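Local coordinates for protein plantazolicin methyltransferase BamL (Bacillus amyloliquefaciens subsp. plantarum, PDB 5DLY) that probably transfers a methyl group from S-adenosylmethionine to the N-terminal amine of desmethylplantazolicin, a thiazole-containing peptide antibiotic precursor, at residues 30-35 / 176-181. Sequence-based numbering, arbitrary orientation.
Sequences FRYDER and REEEAY. With 5D7 (prop-2-en-1-yl 2-[(1S)-1-amino-4-carbamimidamidobutyl]-1,3-thiazole-4-carboxylate), chain B.
A salt bridge between Arg35 and Glu178, the two side chains meeting head to head, joins helix 23-56 to helix 176-187 where their local axes pass 10.8 Å apart at 80°. Two nearly straight hydrogen bonds make it up: Arg35 NH1 binds the syn lone pair of Glu178 OE2 at 3.0 Å, while Arg35 NH2 meets Glu178 OE1 at 2.9 Å, from the syn side but tilted out of the carboxylate plane. Beyond CG the glutamate chain is fully extended, and a bend at chi3 of Arg35 (74°) turns the guanidinium so that both oxygens lie near its plane. A water bonded to Glu178 OE2 (2.7 Å) links the same carboxylate to Arg31 NH1, and the backbone N of Gln174 also binds Glu178 OE1, partners that would be expected to offset the charge of this buried carboxylate.

Glu178 OE1 also sits at the edge of the Tyr32 ring, the carboxylate standing almost perpendicular to it. Tyr181 approaches the same ring in an offset edge-to-face pair, its edge turned toward the Tyr32 face with planes 65° apart; CE2 of Tyr181 is 3.8 Å from CD1 of Tyr32. Beyond this pair, the hydroxyl of Tyr181 donates to Asp33 OD1 at 2.7 Å, on the syn side of the carboxylate, fixing the phenol against the neighbouring helix. Tyr32 OH is held by Thr172.

The tyrosines and Asp33 border the thiazole of the bound desmethylplantazolicin analogue: Tyr181 OH lies 3.0 Å from its S5, and Tyr32 CE1 is 3.6 Å from its C1. Asp33 also lies close to bound S-adenosylhomocysteine. Helices 23-56 and 176-187 thus supply one wall of the substrate pocket beside the cofactor of a Rossmann-like, S-adenosylmethionine-dependent methyltransferase.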
ATOM      1  N   PHE A  30     -14.221   7.731  -2.361  1.00 15.08           N
ATOM      2  CA  PHE A  30     -14.620   6.369  -2.735  1.00 16.53           C
ATOM      3  C   PHE A  30     -14.869   6.242  -4.236  1.00 16.38           C
ATOM      4  O   PHE A  30     -14.355   5.330  -4.878  1.00 16.72           O
ATOM      5  CB  PHE A  30     -15.857   5.908  -1.950  1.00 17.16           C
ATOM      6  CG  PHE A  30     -16.233   4.469  -2.196  1.00 18.25           C
ATOM      7  CD1 PHE A  30     -15.522   3.433  -1.586  1.00 18.46           C
ATOM      8  CD2 PHE A  30     -17.294   4.145  -3.040  1.00 18.50           C
ATOM      9  CE1 PHE A  30     -15.867   2.110  -1.812  1.00 18.63           C
ATOM     10  CE2 PHE A  30     -17.643   2.820  -3.268  1.00 19.15           C
ATOM     11  CZ  PHE A  30     -16.932   1.801  -2.650  1.00 19.04           C
ATOM     12  N   ARG A  31     -15.653   7.167  -4.790  1.00 16.78           N
ATOM     13  CA  ARG A  31     -15.962   7.168  -6.218  1.00 17.15           C
ATOM     14  C   ARG A  31     -14.699   7.244  -7.073  1.00 15.91           C
ATOM     15  O   ARG A  31     -14.529   6.454  -8.003  1.00 16.01           O
ATOM     16  CB  ARG A  31     -16.901   8.328  -6.555  1.00 18.74           C
ATOM     17  CG  ARG A  31     -17.529   8.235  -7.935  1.00 21.01           C
ATOM     18  CD  ARG A  31     -18.270   9.510  -8.302  1.00 22.30           C
ATOM     19  NE  ARG A  31     -19.474   9.724  -7.501  1.00 23.99           N
ATOM     20  CZ  ARG A  31     -19.605  10.653  -6.555  1.00 23.78           C
ATOM     21  NH1 ARG A  31     -18.609  11.489  -6.272  1.00 24.54           N
ATOM     22  NH2 ARG A  31     -20.748  10.760  -5.895  1.00 24.30           N
ATOM     23  N   TYR A  32     -13.821   8.197  -6.760  1.00 15.14           N
ATOM     24  CA  TYR A  32     -12.570   8.330  -7.495  1.00 14.76           C
ATOM     25  C   TYR A  32     -11.735   7.047  -7.367  1.00 14.51           C
ATOM     26  O   TYR A  32     -11.263   6.499  -8.374  1.00 14.52           O
ATOM     27  CB  TYR A  32     -11.741   9.545  -7.032  1.00 14.41           C
ATOM     28  CG  TYR A  32     -10.437   9.637  -7.794  1.00 14.19           C
ATOM     29  CD1 TYR A  32      -9.311   8.923  -7.370  1.00 13.96           C
ATOM     30  CD2 TYR A  32     -10.339  10.387  -8.966  1.00 14.00           C
ATOM     31  CE1 TYR A  32      -8.130   8.966  -8.083  1.00 14.00           C
ATOM     32  CE2 TYR A  32      -9.150  10.445  -9.687  1.00 14.14           C
ATOM     33  CZ  TYR A  32      -8.046   9.726  -9.240  1.00 14.26           C
ATOM     34  OH  TYR A  32      -6.845   9.748  -9.921  1.00 14.91           O
ATOM     35  N   ASP A  33     -11.560   6.581  -6.132  1.00 14.74           N
ATOM     36  CA  ASP A  33     -10.661   5.450  -5.858  1.00 14.82           C
ATOM     37  C   ASP A  33     -11.120   4.177  -6.550  1.00 15.29           C
ATOM     38  O   ASP A  33     -10.305   3.445  -7.117  1.00 15.03           O
ATOM     39  CB  ASP A  33     -10.522   5.208  -4.352  1.00 14.14           C
ATOM     40  CG  ASP A  33      -9.775   6.325  -3.634  1.00 13.68           C
ATOM     41  OD1 ASP A  33      -9.265   7.258  -4.301  1.00 13.63           O
ATOM     42  OD2 ASP A  33      -9.714   6.260  -2.389  1.00 13.91           O
ATOM     43  N   GLU A  34     -12.425   3.920  -6.520  1.00 16.45           N
ATOM     44  CA  GLU A  34     -12.971   2.750  -7.201  1.00 17.53           C
ATOM     45  C   GLU A  34     -12.792   2.817  -8.714  1.00 17.77           C
ATOM     46  O   GLU A  34     -12.463   1.815  -9.347  1.00 18.21           O
ATOM     47  CB  GLU A  34     -14.447   2.562  -6.842  1.00 19.13           C
ATOM     48  CG  GLU A  34     -14.661   2.085  -5.419  1.00 20.83           C
ATOM     49  CD  GLU A  34     -14.258   0.640  -5.223  1.00 22.78           C
ATOM     50  OE1 GLU A  34     -13.243   0.396  -4.534  1.00 23.41           O
ATOM     51  OE2 GLU A  34     -14.949  -0.247  -5.768  1.00 24.07           O
ATOM     52  N   ARG A  35     -12.994   4.001  -9.289  1.00 17.44           N
ATOM     53  CA  ARG A  35     -12.903   4.181 -10.738  1.00 17.74           C
ATOM     54  C   ARG A  35     -11.464   4.142 -11.251  1.00 18.14           C
ATOM     55  O   ARG A  35     -11.187   3.570 -12.308  1.00 19.14           O
ATOM     56  CB  ARG A  35     -13.565   5.503 -11.152  1.00 17.64           C
ATOM     57  CG  ARG A  35     -13.670   5.711 -12.656  1.00 17.27           C
ATOM     58  CD  ARG A  35     -14.205   7.094 -13.012  1.00 17.55           C
ATOM     59  NE  ARG A  35     -13.216   8.157 -12.793  1.00 17.25           N
ATOM     60  CZ  ARG A  35     -13.385   9.201 -11.980  1.00 17.38           C
ATOM     61  NH1 ARG A  35     -14.519   9.371 -11.301  1.00 17.38           N
ATOM     62  NH2 ARG A  35     -12.418  10.102 -11.862  1.00 16.51           N
ATOM     63  N   ARG A 176     -14.728  19.320  -9.812  1.00 17.90           N
ATOM     64  CA  ARG A 176     -13.984  20.230  -8.951  1.00 18.35           C
ATOM     65  C   ARG A 176     -13.697  19.586  -7.591  1.00 17.60           C
ATOM     66  O   ARG A 176     -12.636  19.818  -7.012  1.00 16.93           O
ATOM     67  CB  ARG A 176     -14.742  21.553  -8.788  1.00 20.30           C
ATOM     68  CG  ARG A 176     -14.015  22.646  -8.023  1.00 23.99           C
ATOM     69  CD  ARG A 176     -14.992  23.692  -7.496  1.00 26.85           C
ATOM     70  NE  ARG A 176     -15.811  23.192  -6.389  1.00 30.10           N
ATOM     71  CZ  ARG A 176     -16.925  22.472  -6.531  1.00 31.70           C
ATOM     72  NH1 ARG A 176     -17.370  22.143  -7.740  1.00 33.22           N
ATOM     73  NH2 ARG A 176     -17.592  22.065  -5.462  1.00 32.26           N
ATOM     74  N   GLU A 177     -14.627  18.759  -7.107  1.00 17.73           N
ATOM     75  CA  GLU A 177     -14.433  18.033  -5.846  1.00 17.65           C
ATOM     76  C   GLU A 177     -13.282  17.019  -5.958  1.00 16.39           C
ATOM     77  O   GLU A 177     -12.416  16.965  -5.079  1.00 15.66           O
ATOM     78  CB  GLU A 177     -15.727  17.349  -5.389  1.00 19.25           C
ATOM     79  CG  GLU A 177     -16.844  18.306  -4.988  1.00 21.29           C
ATOM     80  CD  GLU A 177     -17.719  18.743  -6.154  1.00 22.72           C
ATOM     81  OE1 GLU A 177     -17.474  18.335  -7.311  1.00 23.29           O
ATOM     82  OE2 GLU A 177     -18.673  19.513  -5.910  1.00 25.06           O
ATOM     83  N   GLU A 178     -13.262  16.238  -7.037  1.00 15.56           N
ATOM     84  CA  GLU A 178     -12.136  15.315  -7.294  1.00 14.83           C
ATOM     85  C   GLU A 178     -10.796  16.038  -7.448  1.00 14.62           C
ATOM     86  O   GLU A 178      -9.760  15.555  -6.981  1.00 13.82           O
ATOM     87  CB  GLU A 178     -12.409  14.425  -8.510  1.00 15.02           C
ATOM     88  CG  GLU A 178     -13.453  13.356  -8.238  1.00 15.61           C
ATOM     89  CD  GLU A 178     -13.700  12.420  -9.411  1.00 15.62           C
ATOM     90  OE1 GLU A 178     -13.045  12.551 -10.473  1.00 16.07           O
ATOM     91  OE2 GLU A 178     -14.565  11.536  -9.271  1.00 16.38           O
ATOM     92  N   GLU A 179     -10.813  17.194  -8.108  1.00 14.58           N
ATOM     93  CA  GLU A 179      -9.607  18.008  -8.228  1.00 14.74           C
ATOM     94  C   GLU A 179      -9.078  18.439  -6.854  1.00 14.48           C
ATOM     95  O   GLU A 179      -7.888  18.315  -6.582  1.00 13.84           O
ATOM     96  CB  GLU A 179      -9.870  19.230  -9.122  1.00 16.10           C
ATOM     97  CG  GLU A 179      -8.692  20.184  -9.231  1.00 18.18           C
ATOM     98  CD  GLU A 179      -9.007  21.400 -10.078  1.00 18.90           C
ATOM     99  OE1 GLU A 179      -9.774  22.267  -9.615  1.00 20.08           O
ATOM    100  OE2 GLU A 179      -8.473  21.494 -11.202  1.00 20.31           O
ATOM    101  N   ALA A 180      -9.976  18.937  -6.002  1.00 13.97           N
ATOM    102  CA  ALA A 180      -9.640  19.333  -4.633  1.00 13.74           C
ATOM    103  C   ALA A 180      -9.097  18.156  -3.827  1.00 13.26           C
ATOM    104  O   ALA A 180      -8.095  18.282  -3.130  1.00 13.48           O
ATOM    105  CB  ALA A 180     -10.858  19.937  -3.945  1.00 14.49           C
ATOM    106  N   TYR A 181      -9.774  17.018  -3.955  1.00 13.01           N
ATOM    107  CA  TYR A 181      -9.349  15.759  -3.347  1.00 12.61           C
ATOM    108  C   TYR A 181      -7.921  15.398  -3.740  1.00 12.54           C
ATOM    109  O   TYR A 181      -7.067  15.197  -2.878  1.00 12.70           O
ATOM    110  CB  TYR A 181     -10.336  14.661  -3.753  1.00 12.01           C
ATOM    111  CG  TYR A 181      -9.894  13.248  -3.470  1.00 11.20           C
ATOM    112  CD1 TYR A 181      -9.628  12.828  -2.164  1.00 11.08           C
ATOM    113  CD2 TYR A 181      -9.779  12.326  -4.504  1.00 11.25           C
ATOM    114  CE1 TYR A 181      -9.235  11.523  -1.903  1.00 10.65           C
ATOM    115  CE2 TYR A 181      -9.371  11.017  -4.258  1.00 10.98           C
ATOM    116  CZ  TYR A 181      -9.110  10.629  -2.954  1.00 10.96           C
ATOM    117  OH  TYR A 181      -8.726   9.335  -2.692  1.00 10.92           O
TER
HETATM  118  O9  5D7 B 300      -3.515   5.843  -6.603  1.00 16.75           O
HETATM  119  C6  5D7 B 300      -4.055   6.927  -6.762  1.00 16.40           C
HETATM  120  O7  5D7 B 300      -3.992   7.609  -8.031  1.00 18.14           O
HETATM  121  C8  5D7 B 300      -3.195   7.118  -9.112  1.00 20.46           C
HETATM  122  C2  5D7 B 300      -4.823   7.576  -5.673  1.00 14.60           C
HETATM  123  N3  5D7 B 300      -5.125   6.929  -4.515  1.00 13.79           N
HETATM  124  C4  5D7 B 300      -5.834   7.645  -3.630  1.00 13.23           C
HETATM  125  S5  5D7 B 300      -6.156   9.209  -4.305  1.00 13.61           S
HETATM  126  C1  5D7 B 300      -5.316   8.884  -5.777  1.00 14.40           C
HETATM  127  CA  5D7 B 300      -6.345   7.284  -2.291  1.00 12.82           C
HETATM  128  N   5D7 B 300      -6.140   5.852  -2.112  1.00 13.74           N
HETATM  129  CB  5D7 B 300      -5.650   8.077  -1.175  1.00 12.17           C
HETATM  130  CG  5D7 B 300      -4.131   8.236  -1.311  1.00 11.60           C
HETATM  131  CD  5D7 B 300      -3.515   8.340   0.076  1.00 11.40           C
HETATM  132  NE  5D7 B 300      -2.093   8.630  -0.054  1.00 11.25           N
HETATM  133  CZ  5D7 B 300      -1.493   9.817  -0.160  1.00 10.96           C
HETATM  134  NH2 5D7 B 300      -0.239   9.879  -0.271  1.00 11.00           N
HETATM  135  NH1 5D7 B 300      -2.173  10.892  -0.128  1.00 10.97           N
HETATM  136  C3  5D7 B 300      -3.296   8.095 -10.255  1.00 22.92           C
HETATM  137  C5  5D7 B 300      -3.271   7.682 -11.507  1.00 24.55           C
HETATM  138  O   HOH W   1     -15.849  11.428  -6.950  1.00 21.90           O